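Long-range contact in endoglucanase (Komagataeibacter sucrofermentans, PDB 6VC5), which probably hydrolyses internal beta-1,4-glucosidic linkages in cellulose and related beta-glucans, as a glycoside hydrolase of family 8: residues 61-73 with 83-96. Residues are numbered along the deposited sequence; the frame is centred on the assembly and turned at random.
Sequences TNLQHKDDALFSW and VADKNNATDGDLLI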
ATOM      1  N   THR A  61       0.563  17.382  11.747  1.00  8.62           N
ATOM      2  CA  THR A  61       0.857  18.809  11.709  1.00  9.25           C
ATOM      3  C   THR A  61       1.091  19.303  10.289  1.00  9.02           C
ATOM      4  O   THR A  61       0.628  20.387   9.920  1.00 12.07           O
ATOM      5  CB  THR A  61       2.089  19.084  12.567  1.00 10.58           C
ATOM      6  OG1 THR A  61       1.820  18.697  13.920  1.00 13.21           O
ATOM      7  CG2 THR A  61       2.484  20.571  12.511  1.00 12.12           C
ATOM      8  N   ASN A  62       1.797  18.522   9.473  1.00  6.41           N
ATOM      9  CA  ASN A  62       2.275  19.028   8.194  1.00  7.91           C
ATOM     10  C   ASN A  62       1.486  18.548   6.989  1.00  7.85           C
ATOM     11  O   ASN A  62       1.462  19.260   5.972  1.00  9.87           O
ATOM     12  CB  ASN A  62       3.755  18.682   7.994  1.00  9.75           C
ATOM     13  CG  ASN A  62       4.652  19.432   8.949  1.00 11.30           C
ATOM     14  OD1 ASN A  62       4.989  20.596   8.715  1.00 13.99           O
ATOM     15  ND2 ASN A  62       5.028  18.784  10.045  1.00 11.00           N
ATOM     16  N   LEU A  63       0.856  17.374   7.059  1.00  6.97           N
ATOM     17  CA  LEU A  63       0.182  16.788   5.906  1.00  5.84           C
ATOM     18  C   LEU A  63      -1.331  16.700   6.032  1.00  7.52           C
ATOM     19  O   LEU A  63      -2.013  16.751   5.012  1.00  7.95           O
ATOM     20  CB  LEU A  63       0.723  15.380   5.596  1.00  8.06           C
ATOM     21  CG  LEU A  63       2.207  15.266   5.243  1.00  8.42           C
ATOM     22  CD1 LEU A  63       2.548  13.788   4.994  1.00  9.58           C
ATOM     23  CD2 LEU A  63       2.532  16.124   4.034  1.00 10.05           C
ATOM     24  N   GLN A  64      -1.887  16.549   7.236  1.00  7.89           N
ATOM     25  CA  GLN A  64      -3.331  16.344   7.327  1.00  6.82           C
ATOM     26  C   GLN A  64      -4.102  17.588   6.899  1.00  7.36           C
ATOM     27  O   GLN A  64      -3.716  18.723   7.211  1.00  9.24           O
ATOM     28  CB  GLN A  64      -3.754  15.889   8.728  1.00  7.66           C
ATOM     29  CG  GLN A  64      -5.181  15.326   8.711  1.00  8.99           C
ATOM     30  CD  GLN A  64      -5.541  14.624  10.002  1.00  9.62           C
ATOM     31  OE1 GLN A  64      -5.241  15.115  11.093  1.00 11.60           O
ATOM     32  NE2 GLN A  64      -6.198  13.469   9.887  1.00  9.31           N
ATOM     33  N   HIS A  65      -5.192  17.369   6.160  1.00  6.92           N
ATOM     34  CA  HIS A  65      -6.005  18.469   5.661  1.00  9.38           C
ATOM     35  C   HIS A  65      -6.696  19.209   6.798  1.00 12.93           C
ATOM     36  O   HIS A  65      -6.881  18.692   7.901  1.00 14.22           O
ATOM     37  CB  HIS A  65      -7.061  17.965   4.679  1.00  9.23           C
ATOM     38  CG  HIS A  65      -6.501  17.528   3.364  1.00 10.19           C
ATOM     39  ND1 HIS A  65      -7.183  16.685   2.514  1.00 12.33           N
ATOM     40  CD2 HIS A  65      -5.335  17.827   2.744  1.00 11.37           C
ATOM     41  CE1 HIS A  65      -6.460  16.479   1.425  1.00 13.46           C
ATOM     42  NE2 HIS A  65      -5.337  17.165   1.536  1.00 13.03           N
ATOM     43  N   LYS A  66      -7.082  20.443   6.488  1.00 16.61           N
ATOM     44  CA  LYS A  66      -7.830  21.317   7.383  1.00 19.12           C
ATOM     45  C   LYS A  66      -9.309  20.938   7.409  1.00 19.54           C
ATOM     46  O   LYS A  66      -9.921  20.876   8.481  1.00 23.10           O
ATOM     47  CB  LYS A  66      -7.694  22.769   6.894  1.00 21.94           C
ATOM     48  CG  LYS A  66      -6.290  23.441   6.974  1.00 25.05           C
ATOM     49  CD  LYS A  66      -6.208  24.891   6.447  1.00 27.02           C
ATOM     50  CE  LYS A  66      -4.817  25.500   6.574  1.00 30.08           C
ATOM     51  NZ  LYS A  66      -4.826  26.866   6.030  1.00 35.04           N
ATOM     52  N   ASP A  67      -9.883  20.659   6.237  1.00 20.15           N
ATOM     53  CA  ASP A  67     -11.317  20.484   6.049  1.00 22.29           C
ATOM     54  C   ASP A  67     -11.754  19.025   6.011  1.00 18.80           C
ATOM     55  O   ASP A  67     -12.962  18.755   5.990  1.00 20.84           O
ATOM     56  CB  ASP A  67     -11.749  21.166   4.745  1.00 24.69           C
ATOM     57  CG  ASP A  67     -11.864  22.677   4.883  1.00 29.48           C
ATOM     58  OD1 ASP A  67     -12.771  23.265   4.254  1.00 31.07           O
ATOM     59  OD2 ASP A  67     -11.052  23.274   5.621  1.00 31.67           O
ATOM     60  N   ASP A  68     -10.815  18.085   5.967  1.00 15.52           N
ATOM     61  CA  ASP A  68     -11.135  16.667   6.092  1.00 14.52           C
ATOM     62  C   ASP A  68      -9.936  15.976   6.734  1.00 12.27           C
ATOM     63  O   ASP A  68      -8.913  16.605   7.021  1.00 12.45           O
ATOM     64  CB  ASP A  68     -11.572  16.034   4.757  1.00 16.13           C
ATOM     65  CG  ASP A  68     -10.530  16.173   3.656  1.00 16.73           C
ATOM     66  OD1 ASP A  68      -9.403  15.663   3.808  1.00 17.84           O
ATOM     67  OD2 ASP A  68     -10.854  16.784   2.614  1.00 19.69           O
ATOM     68  N   ALA A  69     -10.061  14.669   6.964  1.00  9.13           N
ATOM     69  CA  ALA A  69      -9.029  13.937   7.687  1.00  8.18           C
ATOM     70  C   ALA A  69      -8.016  13.254   6.772  1.00  8.81           C
ATOM     71  O   ALA A  69      -7.122  12.567   7.268  1.00 10.19           O
ATOM     72  CB  ALA A  69      -9.664  12.904   8.630  1.00 11.14           C
ATOM     73  N   LEU A  70      -8.121  13.437   5.457  1.00  7.95           N
ATOM     74  CA  LEU A  70      -7.144  12.854   4.546  1.00  7.73           C
ATOM     75  C   LEU A  70      -5.856  13.681   4.564  1.00  6.74           C
ATOM     76  O   LEU A  70      -5.772  14.728   5.212  1.00  7.71           O
ATOM     77  CB  LEU A  70      -7.744  12.721   3.153  1.00  9.02           C
ATOM     78  CG  LEU A  70      -9.101  12.008   3.086  1.00 10.86           C
ATOM     79  CD1 LEU A  70      -9.554  11.896   1.640  1.00 13.28           C
ATOM     80  CD2 LEU A  70      -8.987  10.630   3.713  1.00 11.21           C
ATOM     81  N   PHE A  71      -4.851  13.224   3.811  1.00  6.89           N
ATOM     82  CA  PHE A  71      -3.496  13.761   3.901  1.00  4.91           C
ATOM     83  C   PHE A  71      -3.011  14.224   2.541  1.00  5.59           C
ATOM     84  O   PHE A  71      -3.138  13.503   1.547  1.00  7.89           O
ATOM     85  CB  PHE A  71      -2.524  12.701   4.447  1.00  6.48           C
ATOM     86  CG  PHE A  71      -2.836  12.298   5.843  1.00  7.12           C
ATOM     87  CD1 PHE A  71      -2.188  12.900   6.904  1.00  6.00           C
ATOM     88  CD2 PHE A  71      -3.805  11.332   6.092  1.00  7.30           C
ATOM     89  CE1 PHE A  71      -2.498  12.563   8.205  1.00  7.30           C
ATOM     90  CE2 PHE A  71      -4.112  10.977   7.380  1.00  8.02           C
ATOM     91  CZ  PHE A  71      -3.466  11.595   8.441  1.00  7.76           C
ATOM     92  N   SER A  72      -2.429  15.415   2.500  1.00  6.54           N
ATOM     93  CA  SER A  72      -1.696  15.805   1.305  1.00  6.74           C
ATOM     94  C   SER A  72      -0.562  14.813   1.076  1.00  6.94           C
ATOM     95  O   SER A  72       0.073  14.349   2.021  1.00  7.74           O
ATOM     96  CB  SER A  72      -1.135  17.204   1.497  1.00  8.37           C
ATOM     97  OG  SER A  72      -2.182  18.153   1.646  1.00  9.42           O
ATOM     98  N   TRP A  73      -0.316  14.470  -0.189  1.00  5.14           N
ATOM     99  CA  TRP A  73       0.537  13.313  -0.450  1.00  6.00           C
ATOM    100  C   TRP A  73       2.020  13.588  -0.201  1.00  6.42           C
ATOM    101  O   TRP A  73       2.773  12.645   0.070  1.00  8.00           O
ATOM    102  CB  TRP A  73       0.305  12.771  -1.862  1.00  8.88           C
ATOM    103  CG  TRP A  73       0.914  13.584  -2.949  1.00  7.98           C
ATOM    104  CD1 TRP A  73       0.440  14.764  -3.462  1.00  9.13           C
ATOM    105  CD2 TRP A  73       2.099  13.272  -3.685  1.00  9.79           C
ATOM    106  NE1 TRP A  73       1.271  15.203  -4.473  1.00 10.13           N
ATOM    107  CE2 TRP A  73       2.295  14.304  -4.624  1.00 11.03           C
ATOM    108  CE3 TRP A  73       3.016  12.214  -3.636  1.00 12.23           C
ATOM    109  CZ2 TRP A  73       3.377  14.316  -5.506  1.00 13.01           C
ATOM    110  CZ3 TRP A  73       4.094  12.228  -4.511  1.00 12.53           C
ATOM    111  CH2 TRP A  73       4.264  13.272  -5.433  1.00 13.43           C
ATOM    112  N   VAL A  83       3.974  22.116   1.231  1.00 11.28           N
ATOM    113  CA  VAL A  83       2.851  21.229   0.943  1.00 10.32           C
ATOM    114  C   VAL A  83       1.871  21.991   0.058  1.00 12.81           C
ATOM    115  O   VAL A  83       0.766  22.345   0.486  1.00 14.25           O
ATOM    116  CB  VAL A  83       2.205  20.704   2.243  1.00  9.28           C
ATOM    117  CG1 VAL A  83       1.162  19.645   1.928  1.00 10.65           C
ATOM    118  CG2 VAL A  83       3.268  20.135   3.155  1.00 10.81           C
ATOM    119  N   ALA A  84       2.274  22.247  -1.185  1.00 13.91           N
ATOM    120  CA  ALA A  84       1.475  23.066  -2.086  1.00 14.30           C
ATOM    121  C   ALA A  84       0.425  22.270  -2.850  1.00 12.93           C
ATOM    122  O   ALA A  84      -0.600  22.842  -3.241  1.00 15.54           O
ATOM    123  CB  ALA A  84       2.385  23.795  -3.081  1.00 14.42           C
ATOM    124  N   ASP A  85       0.657  20.981  -3.080  1.00 13.18           N
ATOM    125  CA  ASP A  85      -0.301  20.119  -3.765  1.00 11.94           C
ATOM    126  C   ASP A  85      -1.115  19.401  -2.698  1.00 11.72           C
ATOM    127  O   ASP A  85      -0.572  18.579  -1.949  1.00 13.00           O
ATOM    128  CB  ASP A  85       0.430  19.106  -4.652  1.00 12.03           C
ATOM    129  CG  ASP A  85      -0.518  18.180  -5.408  1.00 13.46           C
ATOM    130  OD1 ASP A  85      -1.757  18.358  -5.324  1.00 14.08           O
ATOM    131  OD2 ASP A  85      -0.014  17.285  -6.124  1.00 14.51           O
ATOM    132  N   LYS A  86      -2.414  19.696  -2.637  1.00  9.69           N
ATOM    133  CA  LYS A  86      -3.260  19.114  -1.600  1.00  9.93           C
ATOM    134  C   LYS A  86      -3.839  17.759  -1.984  1.00 10.02           C
ATOM    135  O   LYS A  86      -4.557  17.162  -1.172  1.00 11.98           O
ATOM    136  CB  LYS A  86      -4.395  20.073  -1.226  1.00 11.46           C
ATOM    137  CG  LYS A  86      -3.926  21.459  -0.779  1.00 14.23           C
ATOM    138  CD  LYS A  86      -2.964  21.395   0.396  1.00 14.86           C
ATOM    139  CE  LYS A  86      -2.657  22.799   0.907  1.00 17.96           C
ATOM    140  NZ  LYS A  86      -1.601  22.808   1.959  1.00 19.06           N
ATOM    141  N   ASN A  87      -3.555  17.255  -3.186  1.00  8.76           N
ATOM    142  CA  ASN A  87      -4.056  15.943  -3.577  1.00  7.59           C
ATOM    143  C   ASN A  87      -3.577  14.880  -2.587  1.00  7.74           C
ATOM    144  O   ASN A  87      -2.462  14.949  -2.061  1.00  8.83           O
ATOM    145  CB  ASN A  87      -3.568  15.613  -4.992  1.00  9.79           C
ATOM    146  CG  ASN A  87      -4.398  14.543  -5.667  1.00 11.28           C
ATOM    147  OD1 ASN A  87      -5.522  14.267  -5.263  1.00 13.85           O
ATOM    148  ND2 ASN A  87      -3.851  13.946  -6.721  1.00 14.44           N
ATOM    149  N   ASN A  88      -4.429  13.897  -2.328  1.00  8.07           N
ATOM    150  CA  ASN A  88      -4.109  12.803  -1.426  1.00  7.20           C
ATOM    151  C   ASN A  88      -3.762  11.549  -2.219  1.00  9.06           C
ATOM    152  O   ASN A  88      -3.988  11.458  -3.435  1.00 10.70           O
ATOM    153  CB  ASN A  88      -5.300  12.519  -0.511  1.00  8.25           C
ATOM    154  CG  ASN A  88      -6.468  11.951  -1.275  1.00 11.00           C
ATOM    155  OD1 ASN A  88      -7.007  12.607  -2.176  1.00 10.94           O
ATOM    156  ND2 ASN A  88      -6.852  10.713  -0.942  1.00 10.54           N
ATOM    157  N   ALA A  89      -3.179  10.584  -1.516  1.00  8.56           N
ATOM    158  CA  ALA A  89      -2.950   9.243  -2.037  1.00  9.05           C
ATOM    159  C   ALA A  89      -3.634   8.282  -1.079  1.00  9.55           C
ATOM    160  O   ALA A  89      -3.258   8.193   0.096  1.00  9.51           O
ATOM    161  CB  ALA A  89      -1.458   8.917  -2.157  1.00 10.25           C
ATOM    162  N   THR A  90      -4.633   7.560  -1.581  1.00  7.58           N
ATOM    163  CA  THR A  90      -5.484   6.777  -0.697  1.00  7.47           C
ATOM    164  C   THR A  90      -4.712   5.684   0.040  1.00  8.12           C
ATOM    165  O   THR A  90      -5.079   5.327   1.166  1.00  8.61           O
ATOM    166  CB  THR A  90      -6.641   6.224  -1.524  1.00  9.50           C
ATOM    167  OG1 THR A  90      -7.384   7.327  -2.062  1.00 12.78           O
ATOM    168  CG2 THR A  90      -7.587   5.385  -0.670  1.00 12.65           C
ATOM    169  N   ASP A  91      -3.634   5.152  -0.546  1.00  8.36           N
ATOM    170  CA  ASP A  91      -2.877   4.141   0.181  1.00  9.99           C
ATOM    171  C   ASP A  91      -2.174   4.743   1.391  1.00 10.95           C
ATOM    172  O   ASP A  91      -2.119   4.114   2.450  1.00 11.34           O
ATOM    173  CB  ASP A  91      -1.940   3.352  -0.743  1.00 13.55           C
ATOM    174  CG  ASP A  91      -0.787   4.172  -1.296  1.00 16.29           C
ATOM    175  OD1 ASP A  91      -0.925   5.398  -1.486  1.00 15.17           O
ATOM    176  OD2 ASP A  91       0.261   3.546  -1.590  1.00 19.14           O
ATOM    177  N   GLY A  92      -1.662   5.970   1.263  1.00  9.50           N
ATOM    178  CA  GLY A  92      -1.114   6.648   2.429  1.00  9.87           C
ATOM    179  C   GLY A  92      -2.153   6.872   3.512  1.00  8.56           C
ATOM    180  O   GLY A  92      -1.911   6.597   4.693  1.00  9.03           O
ATOM    181  N   ASP A  93      -3.335   7.357   3.121  1.00  8.47           N
ATOM    182  CA  ASP A  93      -4.423   7.540   4.082  1.00  8.12           C
ATOM    183  C   ASP A  93      -4.732   6.236   4.822  1.00  6.55           C
ATOM    184  O   ASP A  93      -4.862   6.218   6.057  1.00  6.16           O
ATOM    185  CB  ASP A  93      -5.681   8.047   3.362  1.00  8.90           C
ATOM    186  CG  ASP A  93      -5.446   9.320   2.530  1.00 12.84           C
ATOM    187  OD1 ASP A  93      -4.647  10.192   2.933  1.00 14.95           O
ATOM    188  OD2 ASP A  93      -6.101   9.465   1.471  1.00 13.83           O
ATOM    189  N   LEU A  94      -4.827   5.122   4.084  1.00  6.47           N
ATOM    190  CA  LEU A  94      -5.211   3.844   4.688  1.00  6.14           C
ATOM    191  C   LEU A  94      -4.097   3.249   5.546  1.00  6.88           C
ATOM    192  O   LEU A  94      -4.382   2.576   6.545  1.00  7.02           O
ATOM    193  CB  LEU A  94      -5.601   2.854   3.587  1.00  6.84           C
ATOM    194  CG  LEU A  94      -6.955   3.130   2.942  1.00  8.45           C
ATOM    195  CD1 LEU A  94      -7.151   2.190   1.762  1.00 11.05           C
ATOM    196  CD2 LEU A  94      -8.118   3.011   3.930  1.00  8.55           C
ATOM    197  N   LEU A  95      -2.832   3.475   5.174  1.00  5.74           N
ATOM    198  CA  LEU A  95      -1.712   2.992   5.985  1.00  5.59           C
ATOM    199  C   LEU A  95      -1.624   3.736   7.310  1.00  5.85           C
ATOM    200  O   LEU A  95      -1.411   3.120   8.366  1.00  7.19           O
ATOM    201  CB  LEU A  95      -0.406   3.141   5.203  1.00  7.29           C
ATOM    202  CG  LEU A  95      -0.212   2.139   4.065  1.00 10.05           C
ATOM    203  CD1 LEU A  95       0.839   2.708   3.119  1.00 11.45           C
ATOM    204  CD2 LEU A  95       0.202   0.770   4.589  1.00 11.98           C
ATOM    205  N   ILE A  96      -1.776   5.066   7.269  1.00  5.24           N
ATOM    206  CA  ILE A  96      -1.779   5.869   8.487  1.00  4.51           C
ATOM    207  C   ILE A  96      -2.924   5.437   9.403  1.00  5.43           C
ATOM    208  O   ILE A  96      -2.745   5.264  10.614  1.00  6.17           O
ATOM    209  CB  ILE A  96      -1.842   7.364   8.120  1.00  5.13           C
ATOM    210  CG1 ILE A  96      -0.530   7.801   7.458  1.00  6.77           C
ATOM    211  CG2 ILE A  96      -2.137   8.200   9.348  1.00  4.78           C
ATOM    212  CD1 ILE A  96      -0.592   9.190   6.808  1.00  9.19           C
TER
HETATM  213  O   HOH W   1      -2.415  10.900   1.267  1.00  7.88           O
HETATM  214  O   HOH W   2      -2.119  20.171   3.878  1.00 23.48           O
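The Phe71 ring takes Ile96 CD1 over the centre of one face, 3.8 Å from its centroid and only 4° off the normal, a CH-pi contact; Gln64 CG lies over the opposite face, toward the rim, and Asp93 OD1 sits at the edge. Ile96 CG2 adds a second methyl near CZ. In the (alpha/alpha)6 barrel of family 8 glycoside hydrolases, the loop that leaves helix 49-62 packs here on loop 83-89 and on the first turns of helix 90-106. His65 meets Lys86 with its edge, NE2 donating to the in-plane lone pair of Lys86 O at 2.8 Å, and ND1 gives its proton to Asp68 OD1, which fixes the ring's rotation. Asp68 OD1 also accepts from Leu70 N, closing an Asx turn. Trp73 grips segment 83-96 twice: its backbone N reaches Asn87 O at 2.9 Å, and NE1 reaches Asp85 OD2 at 3.0 Å from above the carboxylate plane, the two flat groups being 79° apart. Its indole also lies nearly parallel to the His32 ring. Asp93, buried, divides its oxygens: OD1 accepts from Phe71 N at 3.2 Å, again from above the carboxylate, while OD2 takes Asn88 ND2 at 2.8 Å. A water joins OD1 to Phe71 O and to the amide of Ala89, the N-cap residue. With CG anti to the carbonyl carbon (chi1 -54°), the carboxylate swings toward the loop. Replacing Asp93 by an alanine would probably cost the Phe71 amide its acceptor and Asn88 ND2 one of its partners, and open a gap beside Leu70 CD2. Ser72 CB presses tightly on Val83 CG1, 3.4 Å away, both residues being buried. Lys86 NZ, held chiefly by Val83 O, gives a weak bond to the water that also bonds Ser72 OG.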